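Local coordinates for acetyl xylan esterase (Metagenome, PDB 6XYC), which probably removes acetyl and feruloyl groups from complex xylans, as a bifunctional esterase of the alpha/beta hydrolase fold found in gut microbiota, at residues A[30-35]-A[66-71]; A[81-86]-A[190-195]; A[135-140]-A[147-152]; A[221-226]-A[251-256]. One frame throughout, in Å; residues are numbered along the deposited sequence.

Interaction 1. Residues A[30-35]-A[66-71]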
loop_
_atom_site.group_PDB
_atom_site.type_symbol
_atom_site.label_atom_id
_atom_site.label_comp_id
_atom_site.label_asym_id
_atom_site.label_seq_id
_atom_site.Cartn_x
_atom_site.Cartn_y
_atom_site.Cartn_z
ATOM N N TYR A 30 -5.190 -15.278 -3.949
ATOM C CA TYR A 30 -6.166 -15.709 -4.945
ATOM C C TYR A 30 -5.508 -15.738 -6.318
ATOM O O TYR A 30 -4.797 -14.799 -6.684
ATOM C CB TYR A 30 -7.381 -14.776 -4.988
ATOM C CG TYR A 30 -8.106 -14.617 -3.674
ATOM C CD1 TYR A 30 -9.141 -15.468 -3.325
ATOM C CD2 TYR A 30 -7.764 -13.604 -2.787
ATOM C CE1 TYR A 30 -9.813 -15.321 -2.130
ATOM C CE2 TYR A 30 -8.425 -13.453 -1.584
ATOM C CZ TYR A 30 -9.453 -14.317 -1.261
ATOM O OH TYR A 30 -10.125 -14.176 -0.069
ATOM N N LEU A 31 -5.747 -16.820 -7.087
ATOM C CA LEU A 31 -5.269 -16.899 -8.462
ATOM C C LEU A 31 -6.443 -16.777 -9.434
ATOM O O LEU A 31 -7.538 -17.265 -9.138
ATOM C CB LEU A 31 -4.534 -18.215 -8.727
ATOM C CG LEU A 31 -3.452 -18.603 -7.717
ATOM C CD1 LEU A 31 -2.849 -19.958 -8.074
ATOM C CD2 LEU A 31 -2.369 -17.532 -7.635
ATOM N N PRO A 32 -6.252 -16.147 -10.597
ATOM C CA PRO A 32 -7.398 -15.871 -11.475
ATOM C C PRO A 32 -8.115 -17.134 -11.929
ATOM O O PRO A 32 -7.533 -18.216 -12.020
ATOM C CB PRO A 32 -6.771 -15.129 -12.664
ATOM C CG PRO A 32 -5.486 -14.555 -12.136
ATOM C CD PRO A 32 -5.004 -15.531 -11.090
ATOM N N LYS A 33 -9.406 -16.974 -12.225
ATOM C CA LYS A 33 -10.190 -18.074 -12.783
ATOM C C LYS A 33 -9.558 -18.594 -14.063
ATOM O O LYS A 33 -9.373 -19.806 -14.236
ATOM C CB LYS A 33 -11.622 -17.606 -13.039
ATOM C CG LYS A 33 -12.514 -18.648 -13.704
ATOM C CD LYS A 33 -13.086 -19.673 -12.712
ATOM C CE LYS A 33 -13.579 -19.053 -11.410
ATOM N NZ LYS A 33 -13.560 -20.007 -10.270
ATOM N N GLU A 34 -9.278 -17.692 -14.996
ATOM C CA GLU A 34 -8.535 -18.004 -16.207
ATOM C C GLU A 34 -7.209 -18.655 -15.840
ATOM O O GLU A 34 -6.256 -17.960 -15.473
ATOM C CB GLU A 34 -8.304 -16.730 -17.023
ATOM C CG GLU A 34 -7.927 -15.505 -16.187
ATOM C CD GLU A 34 -8.492 -14.202 -16.740
ATOM O OE1 GLU A 34 -7.783 -13.178 -16.714
ATOM O OE2 GLU A 34 -9.652 -14.191 -17.203
ATOM N N GLN A 35 -7.131 -19.981 -15.932
ATOM C CA GLN A 35 -5.956 -20.700 -15.456
ATOM C C GLN A 35 -4.777 -20.495 -16.403
ATOM O O GLN A 35 -4.942 -20.407 -17.624
ATOM C CB GLN A 35 -6.270 -22.190 -15.306
ATOM C CG GLN A 35 -7.516 -22.466 -14.468
ATOM C CD GLN A 35 -7.356 -23.648 -13.528
ATOM O OE1 GLN A 35 -6.244 -24.073 -13.219
ATOM N NE2 GLN A 35 -8.477 -24.181 -13.061
ATOM N N PRO A 66 -11.452 -6.960 -10.074
ATOM C CA PRO A 66 -10.864 -6.433 -11.323
ATOM C C PRO A 66 -9.443 -6.915 -11.560
ATOM O O PRO A 66 -9.080 -7.232 -12.700
ATOM C CB PRO A 66 -10.936 -4.910 -11.140
ATOM C CG PRO A 66 -11.148 -4.695 -9.653
ATOM C CD PRO A 66 -11.915 -5.891 -9.173
ATOM N N LEU A 67 -8.629 -6.988 -10.507
ATOM C CA LEU A 67 -7.260 -7.471 -10.655
ATOM C C LEU A 67 -7.230 -8.922 -11.116
ATOM O O LEU A 67 -6.437 -9.286 -11.991
ATOM C CB LEU A 67 -6.508 -7.314 -9.336
ATOM C CG LEU A 67 -6.292 -5.865 -8.894
ATOM C CD1 LEU A 67 -5.600 -5.805 -7.530
ATOM C CD2 LEU A 67 -5.495 -5.109 -9.935
ATOM N N LEU A 68 -8.084 -9.769 -10.539
ATOM C CA LEU A 68 -8.131 -11.166 -10.962
ATOM C C LEU A 68 -8.579 -11.287 -12.413
ATOM O O LEU A 68 -7.991 -12.047 -13.192
ATOM C CB LEU A 68 -9.061 -11.955 -10.036
ATOM C CG LEU A 68 -8.517 -12.148 -8.618
ATOM C CD1 LEU A 68 -9.622 -12.500 -7.640
ATOM C CD2 LEU A 68 -7.418 -13.214 -8.611
ATOM N N LYS A 69 -9.614 -10.540 -12.796
ATOM C CA LYS A 69 -10.096 -10.583 -14.174
ATOM C C LYS A 69 -9.034 -10.100 -15.153
ATOM O O LYS A 69 -9.019 -10.528 -16.313
ATOM C CB LYS A 69 -11.366 -9.739 -14.312
ATOM C CG LYS A 69 -12.599 -10.339 -13.655
ATOM C CD LYS A 69 -13.216 -9.375 -12.645
ATOM C CE LYS A 69 -14.428 -8.641 -13.213
ATOM N NZ LYS A 69 -14.746 -7.418 -12.434
ATOM N N ALA A 70 -8.143 -9.212 -14.711
ATOM C CA ALA A 70 -7.038 -8.743 -15.538
ATOM C C ALA A 70 -5.908 -9.757 -15.641
ATOM O O ALA A 70 -4.979 -9.550 -16.429
ATOM C CB ALA A 70 -6.486 -7.425 -14.982
ATOM N N GLY A 71 -5.964 -10.838 -14.867
ATOM C CA GLY A 71 -4.981 -11.900 -14.953
ATOM C C GLY A 71 -3.900 -11.881 -13.902
ATOM O O GLY A 71 -2.885 -12.562 -14.076
#

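Interaction 2. Residues A[81-86]-A[190-195]. With AES (4-(2-aminoethyl)benzenesulfonyl fluoride), chain B.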
loop_
_atom_site.group_PDB
_atom_site.type_symbol
_atom_site.label_atom_id
_atom_site.label_comp_id
_atom_site.label_asym_id
_atom_site.label_seq_id
_atom_site.Cartn_x
_atom_site.Cartn_y
_atom_site.Cartn_z
ATOM N N SER A 81 -2.205 -3.192 13.986
ATOM C CA SER A 81 -2.902 -1.950 14.289
ATOM C C SER A 81 -1.950 -0.935 14.908
ATOM O O SER A 81 -1.050 -1.284 15.680
ATOM C CB SER A 81 -4.065 -2.220 15.251
ATOM O OG SER A 81 -4.609 -1.012 15.763
ATOM N N SER A 82 -2.147 0.336 14.556
ATOM C CA SER A 82 -1.404 1.400 15.214
ATOM C C SER A 82 -1.604 1.372 16.719
ATOM O O SER A 82 -0.753 1.877 17.458
ATOM C CB SER A 82 -1.821 2.763 14.662
ATOM O OG SER A 82 -3.180 3.034 14.954
ATOM N N MET A 83 -2.712 0.800 17.194
ATOM C CA MET A 83 -2.979 0.747 18.624
ATOM C C MET A 83 -2.229 -0.376 19.328
ATOM O O MET A 83 -2.156 -0.363 20.560
ATOM C CB MET A 83 -4.483 0.595 18.865
ATOM C CG MET A 83 -5.290 1.804 18.426
ATOM S SD MET A 83 -7.057 1.517 18.565
ATOM C CE MET A 83 -7.288 0.313 17.262
ATOM N N GLU A 84 -1.664 -1.332 18.589
ATOM C CA GLU A 84 -0.873 -2.404 19.182
ATOM C C GLU A 84 0.621 -2.277 18.916
ATOM O O GLU A 84 1.414 -2.867 19.654
ATOM C CB GLU A 84 -1.357 -3.779 18.689
ATOM C CG GLU A 84 -1.062 -4.097 17.235
ATOM C CD GLU A 84 -1.680 -5.419 16.789
ATOM O OE1 GLU A 84 -1.488 -6.440 17.483
ATOM O OE2 GLU A 84 -2.353 -5.441 15.737
ATOM N N ALA A 85 1.022 -1.513 17.907
ATOM C CA ALA A 85 2.430 -1.323 17.589
ATOM C C ALA A 85 2.558 -0.017 16.826
ATOM O O ALA A 85 1.814 0.207 15.866
ATOM C CB ALA A 85 2.979 -2.478 16.750
ATOM N N ILE A 86 3.496 0.840 17.230
ATOM C CA ILE A 86 3.607 2.138 16.573
ATOM C C ILE A 86 4.553 2.020 15.384
ATOM O O ILE A 86 5.240 1.006 15.218
ATOM C CB ILE A 86 4.056 3.246 17.547
ATOM C CG1 ILE A 86 5.466 3.012 18.076
ATOM C CG2 ILE A 86 3.067 3.362 18.702
ATOM C CD1 ILE A 86 6.093 4.243 18.681
ATOM N N GLU A 190 -2.893 9.695 12.654
ATOM C CA GLU A 190 -1.440 9.731 12.522
ATOM C C GLU A 190 -0.765 9.954 13.867
ATOM O O GLU A 190 0.366 9.496 14.071
ATOM C CB GLU A 190 -1.006 10.813 11.532
ATOM C CG GLU A 190 -1.520 12.195 11.847
ATOM C CD GLU A 190 -2.711 12.560 10.995
ATOM O OE1 GLU A 190 -2.659 13.582 10.278
ATOM O OE2 GLU A 190 -3.715 11.819 11.036
ATOM N N ALA A 191 -1.435 10.654 14.790
ATOM C CA ALA A 191 -0.899 10.802 16.141
ATOM C C ALA A 191 -0.770 9.444 16.819
ATOM O O ALA A 191 0.243 9.155 17.465
ATOM C CB ALA A 191 -1.791 11.732 16.970
ATOM N N VAL A 192 -1.782 8.589 16.664
ATOM C CA VAL A 192 -1.715 7.240 17.220
ATOM C C VAL A 192 -0.579 6.458 16.577
ATOM O O VAL A 192 0.153 5.723 17.251
ATOM C CB VAL A 192 -3.070 6.529 17.029
ATOM C CG1 VAL A 192 -3.006 5.106 17.550
ATOM C CG2 VAL A 192 -4.185 7.313 17.709
ATOM N N LEU A 193 -0.412 6.614 15.261
ATOM C CA LEU A 193 0.629 5.888 14.547
ATOM C C LEU A 193 2.014 6.199 15.096
ATOM O O LEU A 193 2.887 5.324 15.098
ATOM C CB LEU A 193 0.569 6.235 13.055
ATOM C CG LEU A 193 1.513 5.562 12.071
ATOM C CD1 LEU A 193 1.251 4.063 12.030
ATOM C CD2 LEU A 193 1.352 6.171 10.682
ATOM N N ILE A 194 2.242 7.422 15.565
ATOM C CA ILE A 194 3.563 7.826 16.031
ATOM C C ILE A 194 3.670 7.757 17.554
ATOM O O ILE A 194 4.576 8.362 18.134
ATOM C CB ILE A 194 3.954 9.220 15.513
ATOM C CG1 ILE A 194 3.000 10.307 16.008
ATOM C CG2 ILE A 194 4.001 9.226 13.990
ATOM C CD1 ILE A 194 3.458 11.714 15.679
ATOM N N GLY A 195 2.782 7.017 18.211
ATOM C CA GLY A 195 2.841 6.854 19.646
ATOM C C GLY A 195 2.004 7.829 20.442
ATOM O O GLY A 195 2.361 8.133 21.581
HETATM C C3 AES B . -8.223 9.125 7.992
HETATM C C2 AES B . -8.484 8.152 7.075
HETATM C C1 AES B . -7.449 7.460 6.522
HETATM S S AES B . -7.862 6.206 5.396
HETATM O O1S AES B . -7.352 4.898 5.883
HETATM O O2S AES B . -9.300 5.968 5.458
HETATM C C6 AES B . -6.157 7.711 6.854
HETATM C C5 AES B . -5.890 8.697 7.782
HETATM C C4 AES B . -6.927 9.398 8.352
HETATM C C7 AES B . -6.643 10.531 9.395
HETATM C C8 AES B . -5.684 11.588 8.790
HETATM N N8 AES B . -5.747 12.738 9.628
HETATM O O HOH W 1 -0.170 3.871 19.351
#

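Interaction 3. Residues A[135-140]-A[147-152]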
loop_
_atom_site.group_PDB
_atom_site.type_symbol
_atom_site.label_atom_id
_atom_site.label_comp_id
_atom_site.label_asym_id
_atom_site.label_seq_id
_atom_site.Cartn_x
_atom_site.Cartn_y
_atom_site.Cartn_z
ATOM N N GLY A 135 14.894 -1.147 -1.567
ATOM C CA GLY A 135 16.309 -1.214 -1.248
ATOM C C GLY A 135 16.751 -0.374 -0.072
ATOM O O GLY A 135 17.960 -0.231 0.152
ATOM N N VAL A 136 15.814 0.169 0.698
ATOM C CA VAL A 136 16.112 1.071 1.806
ATOM C C VAL A 136 15.887 0.324 3.113
ATOM O O VAL A 136 14.796 -0.209 3.348
ATOM C CB VAL A 136 15.246 2.343 1.740
ATOM C CG1 VAL A 136 15.365 3.136 3.042
ATOM C CG2 VAL A 136 15.638 3.189 0.537
ATOM N N LYS A 137 16.915 0.292 3.964
ATOM C CA LYS A 137 16.821 -0.405 5.241
ATOM C C LYS A 137 16.296 0.498 6.350
ATOM O O LYS A 137 15.426 0.093 7.125
ATOM C CB LYS A 137 18.190 -0.975 5.639
ATOM C CG LYS A 137 18.149 -2.398 6.191
ATOM C CD LYS A 137 17.452 -2.466 7.537
ATOM C CE LYS A 137 17.216 -3.910 7.962
ATOM N NZ LYS A 137 16.704 -4.032 9.363
ATOM N N THR A 138 16.813 1.718 6.441
ATOM C CA THR A 138 16.437 2.635 7.504
ATOM C C THR A 138 16.286 4.036 6.933
ATOM O O THR A 138 16.816 4.357 5.866
ATOM C CB THR A 138 17.472 2.646 8.641
ATOM O OG1 THR A 138 18.693 3.236 8.179
ATOM C CG2 THR A 138 17.751 1.231 9.128
ATOM N N LEU A 139 15.549 4.869 7.665
ATOM C CA LEU A 139 15.392 6.280 7.352
ATOM C C LEU A 139 15.627 7.079 8.622
ATOM O O LEU A 139 15.269 6.637 9.717
ATOM C CB LEU A 139 14.004 6.563 6.783
ATOM C CG LEU A 139 13.774 6.052 5.363
ATOM C CD1 LEU A 139 12.315 6.211 4.979
ATOM C CD2 LEU A 139 14.680 6.763 4.356
ATOM N N THR A 140 16.246 8.246 8.476
ATOM C CA THR A 140 16.591 9.078 9.618
ATOM C C THR A 140 16.120 10.503 9.385
ATOM O O THR A 140 16.246 11.033 8.278
ATOM C CB THR A 140 18.107 9.072 9.872
ATOM O OG1 THR A 140 18.545 7.741 10.176
ATOM C CG2 THR A 140 18.453 10.006 11.023
ATOM N N ASP A 147 13.520 1.772 11.437
ATOM C CA ASP A 147 13.903 0.606 10.651
ATOM C C ASP A 147 12.740 0.248 9.730
ATOM O O ASP A 147 11.709 -0.256 10.186
ATOM C CB ASP A 147 14.259 -0.551 11.585
ATOM C CG ASP A 147 14.683 -1.799 10.847
ATOM O OD1 ASP A 147 14.727 -1.782 9.600
ATOM O OD2 ASP A 147 14.979 -2.805 11.525
ATOM N N ILE A 148 12.908 0.510 8.435
ATOM C CA ILE A 148 11.835 0.303 7.468
ATOM C C ILE A 148 11.768 -1.158 7.040
ATOM O O ILE A 148 10.701 -1.780 7.076
ATOM C CB ILE A 148 12.035 1.237 6.257
ATOM C CG1 ILE A 148 11.898 2.702 6.682
ATOM C CG2 ILE A 148 11.058 0.892 5.144
ATOM C CD1 ILE A 148 10.605 3.040 7.372
ATOM N N GLU A 149 12.904 -1.726 6.629
ATOM C CA GLU A 149 12.928 -3.112 6.170
ATOM C C GLU A 149 12.486 -4.067 7.272
ATOM O O GLU A 149 11.692 -4.982 7.028
ATOM C CB GLU A 149 14.331 -3.468 5.680
ATOM C CG GLU A 149 14.523 -4.926 5.318
ATOM C CD GLU A 149 13.839 -5.300 4.015
ATOM O OE1 GLU A 149 13.317 -4.393 3.334
ATOM O OE2 GLU A 149 13.840 -6.505 3.671
ATOM N N GLY A 150 13.000 -3.885 8.484
ATOM C CA GLY A 150 12.653 -4.757 9.589
ATOM C C GLY A 150 13.296 -6.128 9.474
ATOM O O GLY A 150 14.020 -6.454 8.528
ATOM N N SER A 151 13.008 -6.950 10.484
ATOM C CA SER A 151 13.584 -8.284 10.603
ATOM C C SER A 151 12.513 -9.342 10.846
ATOM O O SER A 151 12.813 -10.410 11.389
ATOM C CB SER A 151 14.602 -8.346 11.741
ATOM O OG SER A 151 15.817 -7.691 11.415
ATOM N N LEU A 152 11.280 -9.085 10.433
ATOM C CA LEU A 152 10.185 -9.991 10.727
ATOM C C LEU A 152 10.218 -11.213 9.819
ATOM O O LEU A 152 10.453 -11.111 8.610
ATOM C CB LEU A 152 8.850 -9.267 10.563
ATOM C CG LEU A 152 8.434 -8.177 11.546
ATOM C CD1 LEU A 152 7.037 -7.702 11.174
ATOM C CD2 LEU A 152 8.478 -8.686 12.967
HETATM O O HOH W 2 13.154 -1.956 2.166
#

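Interaction 4. Residues A[221-226]-A[251-256]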
loop_
_atom_site.group_PDB
_atom_site.type_symbol
_atom_site.label_atom_id
_atom_site.label_comp_id
_atom_site.label_asym_id
_atom_site.label_seq_id
_atom_site.Cartn_x
_atom_site.Cartn_y
_atom_site.Cartn_z
ATOM N N ASP A 221 7.224 3.324 -11.112
ATOM C CA ASP A 221 6.131 4.186 -11.542
ATOM C C ASP A 221 4.958 4.086 -10.575
ATOM O O ASP A 221 4.705 3.036 -9.974
ATOM C CB ASP A 221 5.656 3.800 -12.943
ATOM C CG ASP A 221 6.691 4.082 -14.012
ATOM O OD1 ASP A 221 7.833 4.435 -13.665
ATOM O OD2 ASP A 221 6.350 3.941 -15.202
ATOM N N ILE A 222 4.212 5.180 -10.443
ATOM C CA ILE A 222 3.055 5.203 -9.559
ATOM C C ILE A 222 1.844 5.750 -10.299
ATOM O O ILE A 222 1.963 6.668 -11.118
ATOM C CB ILE A 222 3.331 6.033 -8.285
ATOM C CG1 ILE A 222 2.171 5.884 -7.301
ATOM C CG2 ILE A 222 3.534 7.508 -8.625
ATOM C CD1 ILE A 222 2.453 6.456 -5.913
ATOM N N LEU A 223 0.680 5.170 -10.013
ATOM C CA LEU A 223 -0.607 5.722 -10.410
ATOM C C LEU A 223 -1.327 6.185 -9.152
ATOM O O LEU A 223 -1.465 5.419 -8.191
ATOM C CB LEU A 223 -1.447 4.684 -11.157
ATOM C CG LEU A 223 -2.877 5.095 -11.525
ATOM C CD1 LEU A 223 -2.908 6.156 -12.597
ATOM C CD2 LEU A 223 -3.662 3.863 -11.968
ATOM N N ILE A 224 -1.772 7.437 -9.158
ATOM C CA ILE A 224 -2.437 8.056 -8.015
ATOM C C ILE A 224 -3.869 8.377 -8.424
ATOM O O ILE A 224 -4.093 9.007 -9.464
ATOM C CB ILE A 224 -1.706 9.331 -7.556
ATOM C CG1 ILE A 224 -0.219 9.058 -7.321
ATOM C CG2 ILE A 224 -2.362 9.896 -6.303
ATOM C CD1 ILE A 224 0.627 10.308 -7.352
ATOM N N ILE A 225 -4.829 7.957 -7.604
ATOM C CA ILE A 225 -6.246 8.171 -7.873
ATOM C C ILE A 225 -6.872 8.788 -6.629
ATOM O O ILE A 225 -6.744 8.239 -5.528
ATOM C CB ILE A 225 -6.957 6.857 -8.245
ATOM C CG1 ILE A 225 -6.206 6.137 -9.366
ATOM C CG2 ILE A 225 -8.388 7.136 -8.667
ATOM C CD1 ILE A 225 -6.720 4.760 -9.677
ATOM N N HIS A 226 -7.555 9.923 -6.802
ATOM C CA HIS A 226 -8.104 10.648 -5.663
ATOM C C HIS A 226 -9.350 11.408 -6.085
ATOM O O HIS A 226 -9.348 12.092 -7.115
ATOM C CB HIS A 226 -7.061 11.606 -5.077
ATOM C CG HIS A 226 -7.244 11.884 -3.619
ATOM N ND1 HIS A 226 -6.222 11.743 -2.705
ATOM C CD2 HIS A 226 -8.323 12.305 -2.917
ATOM C CE1 HIS A 226 -6.668 12.055 -1.499
ATOM N NE2 HIS A 226 -7.940 12.399 -1.600
ATOM N N LYS A 251 8.183 9.081 -12.333
ATOM C CA LYS A 251 7.015 8.962 -13.198
ATOM C C LYS A 251 5.777 8.698 -12.353
ATOM O O LYS A 251 5.679 7.658 -11.689
ATOM C CB LYS A 251 7.201 7.853 -14.234
ATOM C CG LYS A 251 6.115 7.829 -15.314
ATOM C CD LYS A 251 6.080 9.125 -16.110
ATOM C CE LYS A 251 4.857 9.193 -17.015
ATOM N NZ LYS A 251 3.762 10.027 -16.457
ATOM N N ALA A 252 4.841 9.643 -12.386
ATOM C CA ALA A 252 3.563 9.525 -11.705
ATOM C C ALA A 252 2.443 9.915 -12.656
ATOM O O ALA A 252 2.578 10.860 -13.438
ATOM C CB ALA A 252 3.521 10.414 -10.460
ATOM N N THR A 253 1.358 9.153 -12.606
ATOM C CA THR A 253 0.112 9.479 -13.285
ATOM C C THR A 253 -0.930 9.779 -12.220
ATOM O O THR A 253 -1.126 8.977 -11.301
ATOM C CB THR A 253 -0.354 8.326 -14.182
ATOM O OG1 THR A 253 0.672 8.022 -15.133
ATOM C CG2 THR A 253 -1.632 8.700 -14.918
ATOM N N PHE A 254 -1.576 10.936 -12.327
ATOM C CA PHE A 254 -2.541 11.385 -11.326
ATOM C C PHE A 254 -3.909 11.486 -11.985
ATOM O O PHE A 254 -4.090 12.257 -12.938
ATOM C CB PHE A 254 -2.132 12.727 -10.717
ATOM C CG PHE A 254 -3.126 13.271 -9.720
ATOM C CD1 PHE A 254 -3.812 12.421 -8.862
ATOM C CD2 PHE A 254 -3.373 14.629 -9.639
ATOM C CE1 PHE A 254 -4.729 12.920 -7.954
ATOM C CE2 PHE A 254 -4.280 15.132 -8.729
ATOM C CZ PHE A 254 -4.960 14.278 -7.887
ATOM N N ILE A 255 -4.866 10.710 -11.477
ATOM C CA ILE A 255 -6.238 10.719 -11.966
ATOM C C ILE A 255 -7.129 11.270 -10.860
ATOM O O ILE A 255 -7.255 10.658 -9.791
ATOM C CB ILE A 255 -6.699 9.319 -12.393
ATOM C CG1 ILE A 255 -5.960 8.885 -13.662
ATOM C CG2 ILE A 255 -8.197 9.298 -12.629
ATOM C CD1 ILE A 255 -6.156 7.418 -14.024
ATOM N N SER A 256 -7.737 12.425 -11.117
ATOM C CA SER A 256 -8.665 13.059 -10.193
ATOM C C SER A 256 -10.076 12.633 -10.574
ATOM O O SER A 256 -10.459 12.725 -11.743
ATOM C CB SER A 256 -8.527 14.583 -10.257
ATOM O OG SER A 256 -9.357 15.210 -9.294
HETATM O O HOH W 3 9.147 6.556 -11.939
HETATM O O HOH W 4 2.858 6.837 -14.038
#

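Interaction 1. Residues A[30-35]-A[66-71]
Leu68, near the C-terminal end of helix 56-69, lies against Tyr30 and Pro32 at the end of strand 26-32, joining an outer layer of the alpha/beta hydrolase fold to its mixed sheet. Gly71 closes this helix in a Schellman motif, with positive phi (100°) and a bond from its N to Leu68 O of 2.9 Å. At these backbone angles a CB would collide with the preceding carbonyl oxygen, which accounts for the glycine.

The apolar contacts are carried mainly by one branch of Leu68, CD2. Leu68 CG stands anti to its own carbonyl carbon (chi1 -70°), and from there CD2 comes 3.9 Å from Tyr30 CB; it also meets the strand's backbone, 3.6 Å from Tyr30 O. The ring of Tyr30 leads away from this contact and meets Tyr8 edge-to-face. Pro32 approaches the leucine at about a right angle, with Pro32 CD 4.2 Å from Leu68 CD2. Outside the pair, Leu68 also touches Thr7.

The contacts with backbone fall to the proline ring and to Glu34. Pro32 has no N-H to offer; its carbonyl accepts from Ser9 OG, and its ring also touches Tyr39 of strand 39-45. Glu34 reaches over the helix end, but it is poorly ordered and its acid oxygens meet only acceptors or badly aligned donors, so its position is doubtful. The ring of Pro32 makes the close contacts: CB lies 3.4 Å from Leu68 O, and CG rests 3.6 Å from Gly71 C.

Interaction 2. Residues A[81-86]-A[190-195]
Ile86, in the loop between strand 73-77 and helix 89-103, lies over the end of helix 189-193, touching Leu193, its last residue, and Ile194 and Gly195, which follow it. Its CB starts the contact, 3.4 Å from Leu193 O. The chain divides there. CG2, anti to the carbonyl carbon of Ile86, drops onto the glycine and comes 3.6 Å from Gly195 CA. CG1 takes the crowded position between the backbone N and the carbonyl carbon (chi1 65°) and carries CD1 to the tip, 4.4 Å from Ile194 C. A CB on Gly195 would come close to that same CD1.

The other half of the loop meets Val192. Ser82 OG lies 3.3 Å from Val192 CG1, and Met83 CG touches the same methyl more loosely. A water joins the two backbones by donating to Ser82 O and to Val192 O, each 2.8 Å from the water oxygen. Ser81 holds the loop's turn: its OG accepts from Met83 N as an ST turn.

Glu190, its CB directed away from this loop, belongs to the inhibitor pocket. Its OE2 accepts from the amine N8 of 4-(2-aminoethyl)benzenesulfonyl fluoride at 2.6 Å, while OE1 accepts from Asn184 ND2. An alanine here would probably leave the inhibitor's amine without its carboxylate mate and Asn184 ND2 without this acceptor. The loop and the helix end thus meet through van der Waals contacts and one bridging water, while the carboxylate of Glu190 is likely to hold the inhibitor's aminoethyl end by charge as well as by hydrogen bond.

Interaction 3. Residues A[135-140]-A[147-152]
Lys137 and Asp147 form a salt bridge across the base of the small two-stranded antiparallel sheet made by strands 138-141 and 144-147. Lys137 NZ donates to Asp147 OD1 at 3.0 Å, on the syn side and 23° out of the carboxylate plane; a second bond, to OD2, is weak. OD1 has another donor on the opposite face: Gly150 N, 2.9 Å from Asp147 OD1 and 52° above the plane, completes an Asx motif. Asp147 CG stands anti to its backbone N (chi1 -179°), and a chi2 near zero then sets OD1 where both donors reach it. An alanine in place of Asp147 would probably leave the ammonium of Lys137 without its counter-charge and free the turn at Gly150 from its side-chain tether.

The backbone adds a fork: Lys137 O accepts from Ile148 N at 2.9 Å and from Glu149 N at 3.1 Å, both donors reaching it from the same face of its plane. Next to this, Thr138 and Asp147 form an antiparallel non-hydrogen-bonded pair.

Packing lies outside these bonds. The aliphatic part of Lys137 crosses Glu149 at about a right angle, with Lys137 CE 3.7 Å from Glu149 CB. Leu139 CD1 meets Ile148 CG1 at 3.9 Å, and both residues also rest on Phe129 of helix 122-131. The acid end of Glu149 is held mainly outside, by Ser160 at OE1 and in a salt bridge with Arg99 at OE2, though a water also lies within hydrogen-bonding distance of OE1 and Val136 O. A single oxygen gripped by an ammonium and an amide N-H would probably be polarised by both, and the hairpin's ends stay joined by charge and backbone together.

Interaction 4. Residues A[221-226]-A[251-256]
Leu223 and Thr253 interlock on one face of two neighbouring parallel strands, 222-227 and 252-257, which helix 236-248 links as a beta-alpha-beta crossover. The axes of residues 222-226 and 252-256 approach to 4.7 Å at an angle of 15°, and the register runs unbroken from Ile222 with Ala252 to His226 with Ser256.

On this face the bump is Leu223 CD1, which enters the dip between two side chains of the other strand: it lies 3.7 Å from Thr253 CG2 and 3.8 Å from Ile255 CD1. Leu223 CG stands anti to its backbone N (chi1 175°), and the branch beyond it leans across to the partner strand. Helix 269-284 covers this side, its Phe278 meeting Leu223 and its Tyr271 meeting Ile255.

The other face, toward helix 236-248, meshes differently. Ala252 is a shallow place that receives Ile222 CG2, and the fit is tight, 3.4 Å from that methyl to Ala252 CB. Ile224 CG2 lies 3.9 Å from Phe254 CD1, while His226 CB sits at the ring edge, in its plane, by Phe254 CE1. Tyr245 meets both Ile222 and Ala252 from the helix.

Five backbone bonds join the strands, the two shortest being Ile224 N to Thr253 O and Ile255 N to Ile224 O, each 2.7 Å. His226 keeps its polar ring atoms for Ser238 OG and for the O of Val233, a pocket residue. The side chains that mesh are mostly apolar while the polar bonds run through the backbone, and two bonds are likely to fix the His226 imidazole near the probable active site.

In the fold
From the N terminus, interaction 1 comes first: it closes a loop of 30 residues holding strand 39-45 and most of helix 56-69, and ties the end of strand 26-32 of the mixed sheet to that helix. Interaction 2 opens later, bringing the loop after strand 73-77 against helix 189-193 beside the inhibitor pocket. Nested within its long loop, interaction 3 closes the short hairpin of strands 138-141 and 144-147; the two come to about 8 Å between nearest atoms without touching. Interaction 4 follows in series, pairing the last two strands of the sheet that interaction 1 also reaches, while interactions 1 and 2 lie on opposite sides of the chain's centre.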